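Local coordinates for protein EccC5 (Mycobacterium xenopi RIVM700367, PDB 7B9F) that probably acts as the FtsK/SpoIIIE-type ATPase of an ESX-5 type VII secretion system, powering export of proteins across the mycobacterial inner membrane, at residues S124-P136 / N159-E173. Numbering follows the deposited sequence.
Sequences SMDANYRWFHPAP and NFGVVRVGVGMTRPE
His-133, where the chain leaves the end of helix 97-132, comes closest to strand 162-170 at Arg-164, with CA atoms 6.1 Å apart. The strand bows away from the helix between there and Met-125, whose CA lies 7.6 Å from Glu-173 CA, beyond the strand's other end. At the helix exit the imidazole of His-133 donates from NE2 to OD1 of Asn-159 (3.1 Å), 48° out of the amide's carbonyl plane, while CE1 sets the ring edge against Val-162 O. An amide suits this place: OD1 accepts that hydrogen bond, while ND2 merely packs obliquely against the Phe-132 ring, 3.6 Å from CD2.

In Arg-164, CG is anti to the backbone N (chi1 177°) and the chain is extended from there to NE, which carries the guanidinium to the loop 133-136: Ala-135 CA and Pro-136 CD sit over one face, and NH1 makes a weak hydrogen bond to His-133 O (3.4 Å). NE pairs with Asp-398, a salt bridge that probably offsets the charge of this buried arginine. At the far end flexible, unbranched Met-125 bends at chi3 (71°), laying SD against Glu-173 CG (3.7 Å) and CE by Pro-172 CA (3.8 Å); the Glu-173 carboxylate pairs with Arg-381. Thus the C-terminal end of helix 97-132 and its following loop pack on strand 162-170 of the mixed sheet; this strand has a classic beta bulge, Val-165 and Gly-166 both facing Lys-211 of strand 209-214.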
loop_
_atom_site.group_PDB
_atom_site.type_symbol
_atom_site.label_atom_id
_atom_site.label_comp_id
_atom_site.label_asym_id
_atom_site.label_seq_id
_atom_site.Cartn_x
_atom_site.Cartn_y
_atom_site.Cartn_z
ATOM N N SER C 124 -0.262 -2.063 -30.104
ATOM C CA SER C 124 -1.210 -2.693 -31.016
ATOM C C SER C 124 -0.847 -4.148 -31.273
ATOM O O SER C 124 -1.707 -5.037 -31.200
ATOM C CB SER C 124 -1.262 -1.929 -32.333
ATOM O OG SER C 124 -2.004 -2.655 -33.291
ATOM N N MET C 125 0.430 -4.416 -31.532
ATOM C CA MET C 125 0.840 -5.783 -31.837
ATOM C C MET C 125 0.771 -6.675 -30.598
ATOM O O MET C 125 0.451 -7.867 -30.692
ATOM C CB MET C 125 2.226 -5.774 -32.475
ATOM C CG MET C 125 2.740 -7.125 -32.885
ATOM S SD MET C 125 4.352 -6.988 -33.663
ATOM C CE MET C 125 5.364 -6.584 -32.260
ATOM N N ASP C 126 1.059 -6.106 -29.425
ATOM C CA ASP C 126 0.884 -6.819 -28.162
ATOM C C ASP C 126 -0.557 -7.249 -27.960
ATOM O O ASP C 126 -0.827 -8.403 -27.607
ATOM C CB ASP C 126 1.315 -5.921 -27.005
ATOM C CG ASP C 126 1.204 -6.601 -25.659
ATOM O OD1 ASP C 126 1.131 -7.841 -25.603
ATOM O OD2 ASP C 126 1.156 -5.886 -24.640
ATOM N N ALA C 127 -1.491 -6.312 -28.125
ATOM C CA ALA C 127 -2.900 -6.639 -27.967
ATOM C C ALA C 127 -3.319 -7.698 -28.965
ATOM O O ALA C 127 -4.093 -8.596 -28.627
ATOM C CB ALA C 127 -3.755 -5.388 -28.125
ATOM N N ASN C 128 -2.776 -7.638 -30.183
ATOM C CA ASN C 128 -3.119 -8.643 -31.180
ATOM C C ASN C 128 -2.655 -10.030 -30.753
ATOM O O ASN C 128 -3.455 -10.970 -30.697
ATOM C CB ASN C 128 -2.513 -8.275 -32.524
ATOM C CG ASN C 128 -2.786 -9.311 -33.567
ATOM O OD1 ASN C 128 -3.924 -9.508 -33.967
ATOM N ND2 ASN C 128 -1.746 -9.992 -34.013
ATOM N N TYR C 129 -1.378 -10.168 -30.398
ATOM C CA TYR C 129 -0.868 -11.488 -30.026
ATOM C C TYR C 129 -1.554 -12.038 -28.785
ATOM O O TYR C 129 -1.925 -13.215 -28.751
ATOM C CB TYR C 129 0.639 -11.451 -29.813
ATOM C CG TYR C 129 1.414 -11.473 -31.092
ATOM C CD1 TYR C 129 0.806 -11.839 -32.274
ATOM C CD2 TYR C 129 2.752 -11.152 -31.118
ATOM C CE1 TYR C 129 1.499 -11.866 -33.444
ATOM C CE2 TYR C 129 3.458 -11.179 -32.288
ATOM C CZ TYR C 129 2.827 -11.536 -33.447
ATOM O OH TYR C 129 3.522 -11.568 -34.628
ATOM N N ARG C 130 -1.761 -11.207 -27.768
ATOM C CA ARG C 130 -2.363 -11.764 -26.566
ATOM C C ARG C 130 -3.863 -11.945 -26.709
ATOM O O ARG C 130 -4.464 -12.657 -25.903
ATOM C CB ARG C 130 -2.030 -10.912 -25.356
ATOM C CG ARG C 130 -0.573 -11.004 -25.062
ATOM C CD ARG C 130 -0.202 -10.425 -23.737
ATOM N NE ARG C 130 1.070 -10.986 -23.340
ATOM C CZ ARG C 130 2.223 -10.369 -23.538
ATOM N NH1 ARG C 130 2.241 -9.169 -24.087
ATOM N NH2 ARG C 130 3.355 -10.941 -23.178
ATOM N N TRP C 131 -4.482 -11.331 -27.712
ATOM C CA TRP C 131 -5.783 -11.809 -28.146
ATOM C C TRP C 131 -5.668 -13.216 -28.689
ATOM O O TRP C 131 -6.453 -14.099 -28.337
ATOM C CB TRP C 131 -6.357 -10.875 -29.206
ATOM C CG TRP C 131 -7.682 -11.292 -29.737
ATOM C CD1 TRP C 131 -7.917 -12.096 -30.807
ATOM C CD2 TRP C 131 -8.960 -10.931 -29.221
ATOM N NE1 TRP C 131 -9.263 -12.255 -30.994
ATOM C CE2 TRP C 131 -9.925 -11.547 -30.029
ATOM C CE3 TRP C 131 -9.381 -10.142 -28.152
ATOM C CZ2 TRP C 131 -11.282 -11.404 -29.802
ATOM C CZ3 TRP C 131 -10.724 -10.001 -27.929
ATOM C CH2 TRP C 131 -11.660 -10.626 -28.749
ATOM N N PHE C 132 -4.681 -13.447 -29.540
ATOM C CA PHE C 132 -4.673 -14.705 -30.265
ATOM C C PHE C 132 -4.005 -15.821 -29.473
ATOM O O PHE C 132 -4.241 -16.997 -29.756
ATOM C CB PHE C 132 -3.997 -14.492 -31.612
ATOM C CG PHE C 132 -4.897 -13.864 -32.633
ATOM C CD1 PHE C 132 -5.050 -12.504 -32.692
ATOM C CD2 PHE C 132 -5.614 -14.620 -33.494
ATOM C CE1 PHE C 132 -5.884 -11.923 -33.615
ATOM C CE2 PHE C 132 -6.451 -14.045 -34.419
ATOM C CZ PHE C 132 -6.582 -12.698 -34.478
ATOM N N HIS C 133 -3.175 -15.480 -28.485
ATOM C CA HIS C 133 -2.401 -16.464 -27.728
ATOM C C HIS C 133 -2.341 -16.084 -26.259
ATOM O O HIS C 133 -1.411 -15.400 -25.821
ATOM C CB HIS C 133 -0.986 -16.586 -28.283
ATOM C CG HIS C 133 -0.931 -17.081 -29.687
ATOM N ND1 HIS C 133 -1.379 -18.329 -30.046
ATOM C CD2 HIS C 133 -0.491 -16.495 -30.821
ATOM C CE1 HIS C 133 -1.208 -18.496 -31.344
ATOM N NE2 HIS C 133 -0.673 -17.396 -31.838
ATOM N N PRO C 134 -3.300 -16.529 -25.462
ATOM C CA PRO C 134 -3.324 -16.146 -24.051
ATOM C C PRO C 134 -2.291 -16.922 -23.257
ATOM O O PRO C 134 -1.689 -17.878 -23.737
ATOM C CB PRO C 134 -4.740 -16.511 -23.607
ATOM C CG PRO C 134 -5.483 -16.828 -24.863
ATOM C CD PRO C 134 -4.469 -17.336 -25.814
ATOM N N ALA C 135 -2.088 -16.490 -22.017
ATOM C CA ALA C 135 -1.254 -17.244 -21.100
ATOM C C ALA C 135 -1.921 -18.576 -20.772
ATOM O O ALA C 135 -3.147 -18.660 -20.729
ATOM C CB ALA C 135 -1.021 -16.451 -19.821
ATOM N N PRO C 136 -1.138 -19.635 -20.557
ATOM C CA PRO C 136 -1.743 -20.950 -20.300
ATOM C C PRO C 136 -2.562 -20.998 -19.035
ATOM O O PRO C 136 -3.492 -21.804 -18.933
ATOM C CB PRO C 136 -0.528 -21.877 -20.204
ATOM C CG PRO C 136 0.551 -21.163 -20.885
ATOM C CD PRO C 136 0.324 -19.721 -20.623
ATOM N N ASN C 159 -2.917 -18.292 -38.021
ATOM C CA ASN C 159 -2.686 -18.856 -36.704
ATOM C C ASN C 159 -3.243 -20.253 -36.495
ATOM O O ASN C 159 -3.346 -20.667 -35.338
ATOM C CB ASN C 159 -3.251 -17.954 -35.605
ATOM C CG ASN C 159 -2.395 -16.762 -35.336
ATOM O OD1 ASN C 159 -1.309 -16.874 -34.778
ATOM N ND2 ASN C 159 -2.894 -15.592 -35.693
ATOM N N PHE C 160 -3.657 -20.966 -37.546
ATOM C CA PHE C 160 -4.198 -22.308 -37.342
ATOM C C PHE C 160 -3.187 -23.273 -36.756
ATOM O O PHE C 160 -3.530 -24.064 -35.878
ATOM C CB PHE C 160 -4.722 -22.906 -38.639
ATOM C CG PHE C 160 -5.258 -24.294 -38.463
ATOM C CD1 PHE C 160 -6.479 -24.505 -37.878
ATOM C CD2 PHE C 160 -4.523 -25.391 -38.870
ATOM C CE1 PHE C 160 -6.960 -25.779 -37.707
ATOM C CE2 PHE C 160 -5.000 -26.660 -38.695
ATOM C CZ PHE C 160 -6.220 -26.853 -38.114
ATOM N N GLY C 161 -1.965 -23.268 -37.239
ATOM C CA GLY C 161 -1.088 -24.309 -36.764
ATOM C C GLY C 161 -0.280 -23.959 -35.559
ATOM O O GLY C 161 0.323 -24.845 -34.954
ATOM N N VAL C 162 -0.275 -22.700 -35.156
ATOM C CA VAL C 162 0.794 -22.168 -34.333
ATOM C C VAL C 162 0.299 -22.034 -32.904
ATOM O O VAL C 162 -0.872 -21.720 -32.667
ATOM C CB VAL C 162 1.291 -20.830 -34.911
ATOM C CG1 VAL C 162 0.260 -19.749 -34.804
ATOM C CG2 VAL C 162 2.560 -20.444 -34.297
ATOM N N VAL C 163 1.160 -22.381 -31.948
ATOM C CA VAL C 163 0.792 -22.393 -30.539
ATOM C C VAL C 163 1.845 -21.666 -29.720
ATOM O O VAL C 163 3.018 -21.600 -30.089
ATOM C CB VAL C 163 0.588 -23.822 -29.997
ATOM C CG1 VAL C 163 -0.347 -24.579 -30.886
ATOM C CG2 VAL C 163 1.895 -24.555 -29.913
ATOM N N ARG C 164 1.406 -21.106 -28.605
ATOM C CA ARG C 164 2.294 -20.358 -27.737
ATOM C C ARG C 164 3.162 -21.308 -26.938
ATOM O O ARG C 164 2.700 -22.356 -26.488
ATOM C CB ARG C 164 1.484 -19.475 -26.792
ATOM C CG ARG C 164 2.303 -18.711 -25.788
ATOM C CD ARG C 164 1.418 -17.920 -24.877
ATOM N NE ARG C 164 2.110 -17.551 -23.656
ATOM C CZ ARG C 164 1.805 -16.483 -22.940
ATOM N NH1 ARG C 164 0.825 -15.688 -23.333
ATOM N NH2 ARG C 164 2.482 -16.200 -21.843
ATOM N N VAL C 165 4.426 -20.945 -26.767
ATOM C CA VAL C 165 5.336 -21.726 -25.947
ATOM C C VAL C 165 5.947 -20.910 -24.819
ATOM O O VAL C 165 6.354 -21.488 -23.801
ATOM C CB VAL C 165 6.437 -22.364 -26.822
ATOM C CG1 VAL C 165 7.385 -21.323 -27.344
ATOM C CG2 VAL C 165 7.167 -23.467 -26.101
ATOM N N GLY C 166 5.968 -19.590 -24.911
ATOM C CA GLY C 166 6.535 -18.787 -23.850
ATOM C C GLY C 166 6.441 -17.322 -24.195
ATOM O O GLY C 166 5.618 -16.922 -25.015
ATOM N N VAL C 167 7.292 -16.520 -23.566
ATOM C CA VAL C 167 7.376 -15.098 -23.857
ATOM C C VAL C 167 8.814 -14.743 -24.194
ATOM O O VAL C 167 9.758 -15.373 -23.713
ATOM C CB VAL C 167 6.866 -14.240 -22.686
ATOM C CG1 VAL C 167 5.409 -14.493 -22.460
ATOM C CG2 VAL C 167 7.627 -14.563 -21.436
ATOM N N GLY C 168 8.982 -13.729 -25.031
ATOM C CA GLY C 168 10.310 -13.357 -25.472
ATOM C C GLY C 168 10.270 -12.159 -26.388
ATOM O O GLY C 168 9.283 -11.427 -26.429
ATOM N N MET C 169 11.358 -11.966 -27.124
ATOM C CA MET C 169 11.513 -10.834 -28.023
ATOM C C MET C 169 10.926 -11.134 -29.390
ATOM O O MET C 169 10.862 -12.287 -29.815
ATOM C CB MET C 169 12.985 -10.495 -28.209
ATOM C CG MET C 169 13.658 -9.990 -26.991
ATOM S SD MET C 169 15.368 -9.566 -27.326
ATOM C CE MET C 169 16.082 -11.197 -27.458
ATOM N N THR C 170 10.531 -10.078 -30.092
ATOM C CA THR C 170 10.196 -10.196 -31.503
ATOM C C THR C 170 10.382 -8.839 -32.159
ATOM O O THR C 170 10.354 -7.807 -31.490
ATOM C CB THR C 170 8.771 -10.708 -31.717
ATOM O OG1 THR C 170 8.561 -10.958 -33.110
ATOM C CG2 THR C 170 7.766 -9.705 -31.243
ATOM N N ARG C 171 10.603 -8.854 -33.462
ATOM C CA ARG C 171 10.799 -7.575 -34.122
ATOM C C ARG C 171 9.451 -6.893 -34.341
ATOM O O ARG C 171 8.448 -7.565 -34.578
ATOM C CB ARG C 171 11.537 -7.754 -35.449
ATOM C CG ARG C 171 10.787 -8.511 -36.508
ATOM C CD ARG C 171 11.535 -8.482 -37.820
ATOM N NE ARG C 171 10.943 -9.383 -38.801
ATOM C CZ ARG C 171 9.880 -9.088 -39.541
ATOM N NH1 ARG C 171 9.286 -7.911 -39.422
ATOM N NH2 ARG C 171 9.413 -9.973 -40.406
ATOM N N PRO C 172 9.388 -5.577 -34.231
ATOM C CA PRO C 172 8.109 -4.877 -34.296
ATOM C C PRO C 172 7.606 -4.779 -35.728
ATOM O O PRO C 172 8.229 -5.252 -36.669
ATOM C CB PRO C 172 8.446 -3.501 -33.734
ATOM C CG PRO C 172 9.822 -3.293 -34.153
ATOM C CD PRO C 172 10.491 -4.631 -34.028
ATOM N N GLU C 173 6.444 -4.149 -35.870
ATOM C CA GLU C 173 5.868 -3.932 -37.184
ATOM C C GLU C 173 6.416 -2.693 -37.868
ATOM O O GLU C 173 6.294 -2.581 -39.090
ATOM C CB GLU C 173 4.351 -3.823 -37.072
ATOM C CG GLU C 173 3.623 -5.129 -36.763
ATOM C CD GLU C 173 3.484 -6.082 -37.947
ATOM O OE1 GLU C 173 2.415 -6.719 -38.050
ATOM O OE2 GLU C 173 4.414 -6.217 -38.770
#